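Putative esterase (Sulfolobus solfataricus P2, PDB 2RAU) is an alpha/beta-hydrolase-family protein that probably acts as a lipase or esterase, hydrolysing ester bonds, and binds calcium. Local coordinates at residues N216-M228 with K236-V248. Sequence-based numbering, arbitrary orientation. Where two conformers were deposited one is given.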
loop_
_atom_site.group_PDB
_atom_site.type_symbol
_atom_site.label_atom_id
_atom_site.label_comp_id
_atom_site.label_asym_id
_atom_site.label_seq_id
_atom_site.Cartn_x
_atom_site.Cartn_y
_atom_site.Cartn_z
ATOM N N ASN A 216 5.325 -8.274 15.871
ATOM C CA ASN A 216 6.487 -9.041 15.383
ATOM C C ASN A 216 7.795 -8.218 15.336
ATOM O O ASN A 216 8.330 -7.871 14.247
ATOM C CB ASN A 216 6.161 -9.646 14.019
ATOM C CG ASN A 216 5.050 -10.604 14.112
ATOM O OD1 ASN A 216 5.200 -11.658 14.756
ATOM N ND2 ASN A 216 3.863 -10.232 13.563
ATOM N N PRO A 217 8.329 -7.899 16.505
ATOM C CA PRO A 217 9.581 -7.112 16.605
ATOM C C PRO A 217 10.870 -7.818 16.078
ATOM O O PRO A 217 11.906 -7.159 15.997
ATOM C CB PRO A 217 9.687 -6.828 18.094
ATOM C CG PRO A 217 8.940 -7.929 18.746
ATOM C CD PRO A 217 7.768 -8.171 17.847
ATOM N N ILE A 218 10.757 -9.103 15.690
ATOM C CA ILE A 218 11.830 -9.882 15.101
ATOM C C ILE A 218 12.511 -9.171 13.964
ATOM O O ILE A 218 13.737 -9.193 13.871
ATOM C CB ILE A 218 11.356 -11.262 14.617
ATOM C CG1 ILE A 218 12.548 -12.053 14.020
ATOM C CG2 ILE A 218 10.203 -11.195 13.645
ATOM C CD1 ILE A 218 12.277 -13.586 13.903
ATOM N N TRP A 219 11.761 -8.487 13.117
ATOM C CA TRP A 219 12.380 -7.819 11.952
ATOM C C TRP A 219 13.330 -6.701 12.364
ATOM O O TRP A 219 14.481 -6.635 11.923
ATOM C CB TRP A 219 11.301 -7.293 11.011
ATOM C CG TRP A 219 10.362 -8.360 10.497
ATOM C CD1 TRP A 219 9.181 -8.733 11.049
ATOM C CD2 TRP A 219 10.543 -9.175 9.348
ATOM N NE1 TRP A 219 8.633 -9.762 10.348
ATOM C CE2 TRP A 219 9.455 -10.057 9.294
ATOM C CE3 TRP A 219 11.538 -9.261 8.368
ATOM C CZ2 TRP A 219 9.290 -10.981 8.274
ATOM C CZ3 TRP A 219 11.374 -10.171 7.365
ATOM C CH2 TRP A 219 10.254 -11.019 7.324
ATOM N N SER A 220 12.861 -5.841 13.251
ATOM C CA SER A 220 13.696 -4.773 13.782
ATOM C C SER A 220 14.923 -5.307 14.561
ATOM O O SER A 220 16.002 -4.749 14.451
ATOM C CB SER A 220 12.814 -3.782 14.593
ATOM O OG SER A 220 12.450 -4.323 15.847
ATOM N N TYR A 221 14.741 -6.352 15.373
ATOM C CA TYR A 221 15.838 -6.953 16.118
ATOM C C TYR A 221 16.908 -7.454 15.144
ATOM O O TYR A 221 18.082 -7.238 15.365
ATOM C CB TYR A 221 15.328 -8.082 16.993
ATOM C CG TYR A 221 16.423 -8.867 17.644
ATOM C CD1 TYR A 221 17.038 -8.397 18.791
ATOM C CD2 TYR A 221 16.917 -10.048 17.060
ATOM C CE1 TYR A 221 18.085 -9.109 19.382
ATOM C CE2 TYR A 221 17.948 -10.741 17.629
ATOM C CZ TYR A 221 18.537 -10.273 18.787
ATOM O OH TYR A 221 19.567 -10.967 19.356
ATOM N N ALA A 222 16.471 -8.110 14.074
ATOM C CA ALA A 222 17.347 -8.735 13.068
ATOM C C ALA A 222 18.058 -7.728 12.175
ATOM O O ALA A 222 19.172 -7.977 11.718
ATOM C CB ALA A 222 16.576 -9.741 12.243
ATOM N N LEU A 223 17.487 -6.547 11.980
ATOM C CA LEU A 223 18.186 -5.522 11.216
ATOM C C LEU A 223 19.387 -5.039 11.996
ATOM O O LEU A 223 20.428 -4.789 11.420
ATOM C CB LEU A 223 17.289 -4.323 10.893
ATOM C CG LEU A 223 17.805 -3.169 10.044
ATOM C CD1 LEU A 223 18.456 -3.673 8.767
ATOM C CD2 LEU A 223 16.725 -2.080 9.789
ATOM N N ALA A 224 19.217 -4.835 13.295
ATOM C CA ALA A 224 20.298 -4.356 14.156
ATOM C C ALA A 224 21.270 -5.458 14.508
ATOM O O ALA A 224 22.416 -5.146 14.701
ATOM C CB ALA A 224 19.740 -3.696 15.453
ATOM N N ASN A 225 20.816 -6.715 14.565
ATOM C CA ASN A 225 21.608 -7.865 14.986
ATOM C C ASN A 225 21.518 -9.026 13.989
ATOM O O ASN A 225 20.958 -10.118 14.305
ATOM C CB ASN A 225 21.113 -8.323 16.357
ATOM C CG ASN A 225 21.175 -7.216 17.378
ATOM O OD1 ASN A 225 22.251 -6.830 17.813
ATOM N ND2 ASN A 225 20.038 -6.643 17.679
ATOM N N PRO A 226 21.977 -8.768 12.758
ATOM C CA PRO A 226 21.698 -9.696 11.643
ATOM C C PRO A 226 22.387 -11.049 11.660
ATOM O O PRO A 226 21.965 -11.963 10.972
ATOM C CB PRO A 226 22.098 -8.875 10.418
ATOM C CG PRO A 226 23.189 -7.999 10.918
ATOM C CD PRO A 226 22.728 -7.598 12.285
ATOM N N ASP A 227 23.432 -11.161 12.467
ATOM C CA ASP A 227 24.228 -12.353 12.523
ATOM C C ASP A 227 23.894 -13.236 13.727
ATOM O O ASP A 227 24.547 -14.271 13.979
ATOM C CB ASP A 227 25.714 -11.996 12.475
ATOM C CG ASP A 227 26.120 -11.338 11.160
ATOM O OD1 ASP A 227 25.536 -11.605 10.097
ATOM O OD2 ASP A 227 27.000 -10.509 11.209
HETATM N N MSE A 228 22.849 -12.889 14.445
HETATM C CA MSE A 228 22.467 -13.713 15.554
HETATM C C MSE A 228 21.891 -15.010 15.010
HETATM O O MSE A 228 21.587 -15.130 13.835
HETATM C CB MSE A 228 21.442 -13.003 16.430
HETATM C CG MSE A 228 22.032 -11.795 17.136
HETATM SE SE MSE A 228 23.336 -12.378 18.438
HETATM C CE MSE A 228 23.398 -10.690 19.333
ATOM N N LYS A 236 22.182 -19.912 8.635
ATOM C CA LYS A 236 23.318 -19.527 9.450
ATOM C C LYS A 236 22.994 -18.351 10.354
ATOM O O LYS A 236 23.642 -18.177 11.372
ATOM C CB LYS A 236 24.503 -19.136 8.537
ATOM C CG LYS A 236 25.865 -18.967 9.216
ATOM C CD LYS A 236 26.556 -20.337 9.520
ATOM C CE LYS A 236 26.992 -21.033 8.220
ATOM N NZ LYS A 236 27.829 -22.275 8.318
ATOM N N SER A 237 22.045 -17.489 9.979
ATOM C CA SER A 237 21.746 -16.336 10.804
ATOM C C SER A 237 20.289 -15.956 10.713
ATOM O O SER A 237 19.598 -16.373 9.807
ATOM C CB SER A 237 22.540 -15.129 10.335
ATOM O OG SER A 237 22.096 -14.609 9.090
ATOM N N ILE A 238 19.851 -15.138 11.663
ATOM C CA ILE A 238 18.484 -14.644 11.655
ATOM C C ILE A 238 18.162 -13.840 10.395
ATOM O O ILE A 238 17.053 -13.925 9.823
ATOM C CB ILE A 238 18.189 -13.865 12.974
ATOM C CG1 ILE A 238 16.674 -13.643 13.139
ATOM C CG2 ILE A 238 19.020 -12.564 13.115
ATOM C CD1 ILE A 238 16.277 -13.155 14.558
ATOM N N SER A 239 19.100 -13.014 9.971
ATOM C CA SER A 239 18.847 -12.209 8.784
ATOM C C SER A 239 18.743 -13.056 7.550
ATOM O O SER A 239 17.961 -12.741 6.673
ATOM C CB SER A 239 19.851 -11.069 8.607
ATOM O OG SER A 239 21.178 -11.513 8.383
ATOM N N ASP A 240 19.562 -14.096 7.466
ATOM C CA ASP A 240 19.510 -15.059 6.374
ATOM C C ASP A 240 18.125 -15.725 6.267
ATOM O O ASP A 240 17.566 -15.877 5.169
ATOM C CB ASP A 240 20.548 -16.162 6.584
ATOM C CG ASP A 240 22.001 -15.709 6.397
ATOM O OD1 ASP A 240 22.274 -14.526 6.058
ATOM O OD2 ASP A 240 22.874 -16.591 6.607
ATOM N N PHE A 241 17.615 -16.138 7.426
ATOM C CA PHE A 241 16.306 -16.780 7.573
ATOM C C PHE A 241 15.186 -15.858 7.124
ATOM O O PHE A 241 14.346 -16.240 6.273
ATOM C CB PHE A 241 16.160 -17.231 9.019
ATOM C CG PHE A 241 14.751 -17.447 9.465
ATOM C CD1 PHE A 241 14.011 -18.515 8.997
ATOM C CD2 PHE A 241 14.172 -16.601 10.405
ATOM C CE1 PHE A 241 12.729 -18.736 9.472
ATOM C CE2 PHE A 241 12.893 -16.813 10.855
ATOM C CZ PHE A 241 12.178 -17.874 10.395
ATOM N N LEU A 242 15.209 -14.604 7.583
ATOM C CA LEU A 242 14.148 -13.660 7.279
ATOM C C LEU A 242 14.175 -13.280 5.820
ATOM O O LEU A 242 13.137 -13.270 5.161
ATOM C CB LEU A 242 14.224 -12.394 8.131
ATOM C CG LEU A 242 13.940 -12.642 9.626
ATOM C CD1 LEU A 242 14.293 -11.393 10.382
ATOM C CD2 LEU A 242 12.478 -13.128 9.822
HETATM N N MSE A 243 15.361 -13.009 5.280
HETATM C CA MSE A 243 15.464 -12.670 3.844
HETATM C C MSE A 243 15.087 -13.852 2.956
HETATM O O MSE A 243 14.435 -13.669 1.925
HETATM C CB MSE A 243 16.848 -12.143 3.499
HETATM C CG MSE A 243 17.108 -10.738 4.072
HETATM SE SE MSE A 243 16.034 -9.302 3.378
HETATM C CE MSE A 243 16.868 -9.079 1.667
ATOM N N ASP A 244 15.488 -15.063 3.342
ATOM C CA ASP A 244 15.084 -16.219 2.555
ATOM C C ASP A 244 13.556 -16.474 2.664
ATOM O O ASP A 244 12.952 -17.010 1.709
ATOM C CB ASP A 244 15.883 -17.504 2.845
ATOM C CG ASP A 244 15.851 -18.463 1.702
ATOM O OD1 ASP A 244 16.270 -18.054 0.585
ATOM O OD2 ASP A 244 15.461 -19.642 1.931
ATOM N N SER A 245 12.933 -16.118 3.796
ATOM C CA SER A 245 11.474 -16.276 3.899
ATOM C C SER A 245 10.764 -15.347 2.908
ATOM O O SER A 245 9.739 -15.730 2.333
ATOM C CB SER A 245 10.943 -16.058 5.324
ATOM O OG SER A 245 10.967 -14.702 5.718
ATOM N N LEU A 246 11.319 -14.146 2.698
ATOM C CA LEU A 246 10.808 -13.237 1.672
ATOM C C LEU A 246 11.042 -13.769 0.251
ATOM O O LEU A 246 10.219 -13.618 -0.616
ATOM C CB LEU A 246 11.438 -11.842 1.823
ATOM C CG LEU A 246 11.049 -11.132 3.151
ATOM C CD1 LEU A 246 11.805 -9.807 3.344
ATOM C CD2 LEU A 246 9.527 -10.943 3.316
ATOM N N TYR A 247 12.192 -14.389 0.020
ATOM C CA TYR A 247 12.488 -14.965 -1.267
ATOM C C TYR A 247 11.528 -16.064 -1.635
ATOM O O TYR A 247 11.033 -16.111 -2.760
ATOM C CB TYR A 247 13.900 -15.506 -1.260
ATOM C CG TYR A 247 14.339 -16.178 -2.537
ATOM C CD1 TYR A 247 14.630 -15.439 -3.692
ATOM C CD2 TYR A 247 14.520 -17.545 -2.576
ATOM C CE1 TYR A 247 15.072 -16.054 -4.794
ATOM C CE2 TYR A 247 14.941 -18.151 -3.660
ATOM C CZ TYR A 247 15.201 -17.404 -4.790
ATOM O OH TYR A 247 15.655 -18.048 -5.891
ATOM N N VAL A 248 11.299 -16.965 -0.687
ATOM C CA VAL A 248 10.483 -18.152 -0.914
ATOM C C VAL A 248 9.028 -17.779 -1.259
ATOM O O VAL A 248 8.429 -18.450 -2.048
ATOM C CB VAL A 248 10.601 -19.080 0.307
ATOM C CG1 VAL A 248 9.489 -20.029 0.405
ATOM C CG2 VAL A 248 11.933 -19.814 0.236
HETATM O O HOH W 1 23.975 -12.782 8.405
HETATM O O HOH W 2 25.647 -15.921 12.114
#
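Leu-242 lies against helix 218-224 with both its methyls at work. CD2 sits over one face of the Trp-219 indole, 4.0 Å from the centroid of the six-membered ring and only 11° off its normal, a CH-pi contact. CD1 presses on Ala-222 CB at 3.4 Å, tighter than usual for two carbons. Ile-218, its CG1 anti to the backbone N (chi1 -179°), reaches across to the same leucine and to Ile-238, where CG1 and Ile-238 CD1 are 3.9 Å apart. That Ile-238 methyl also meets the edge of the Tyr-221 ring, while Ile-238 CG2 packs on Ala-222 CB.

Beside this apolar patch, the turn after helix 218-224 is hydrogen-bonded to the first turn of helix 238-248. Pro-226 O accepts from Ser-239 N (3.2 Å) and Ser-239 OG (2.7 Å), which approach from opposite faces of the carbonyl plane. Met-228 O takes Ile-238 N at 2.8 Å. Ser-237 is the N-cap: its OG accepts from Asp-240 N at 3.1 Å. One water links Asp-227 OD1 with the hydroxyls of Ser-237 and Ser-239, and another bridges Asp-227 O and Lys-236 O.

Farther out, Trp-219 NE1 donates to Arg-211 O, which probably helps hold the indole in place. The two helices run at 127° to each other, their axes 9.4 Å apart, at the chain's periphery. Phe-266 of helix 262-270 packs against both, edge-to-face on Trp-219 and touching Leu-242. All three helices belong to the insertion between central-sheet strands 170-176 and 297-302, which in many alpha/beta-hydrolases forms a lid.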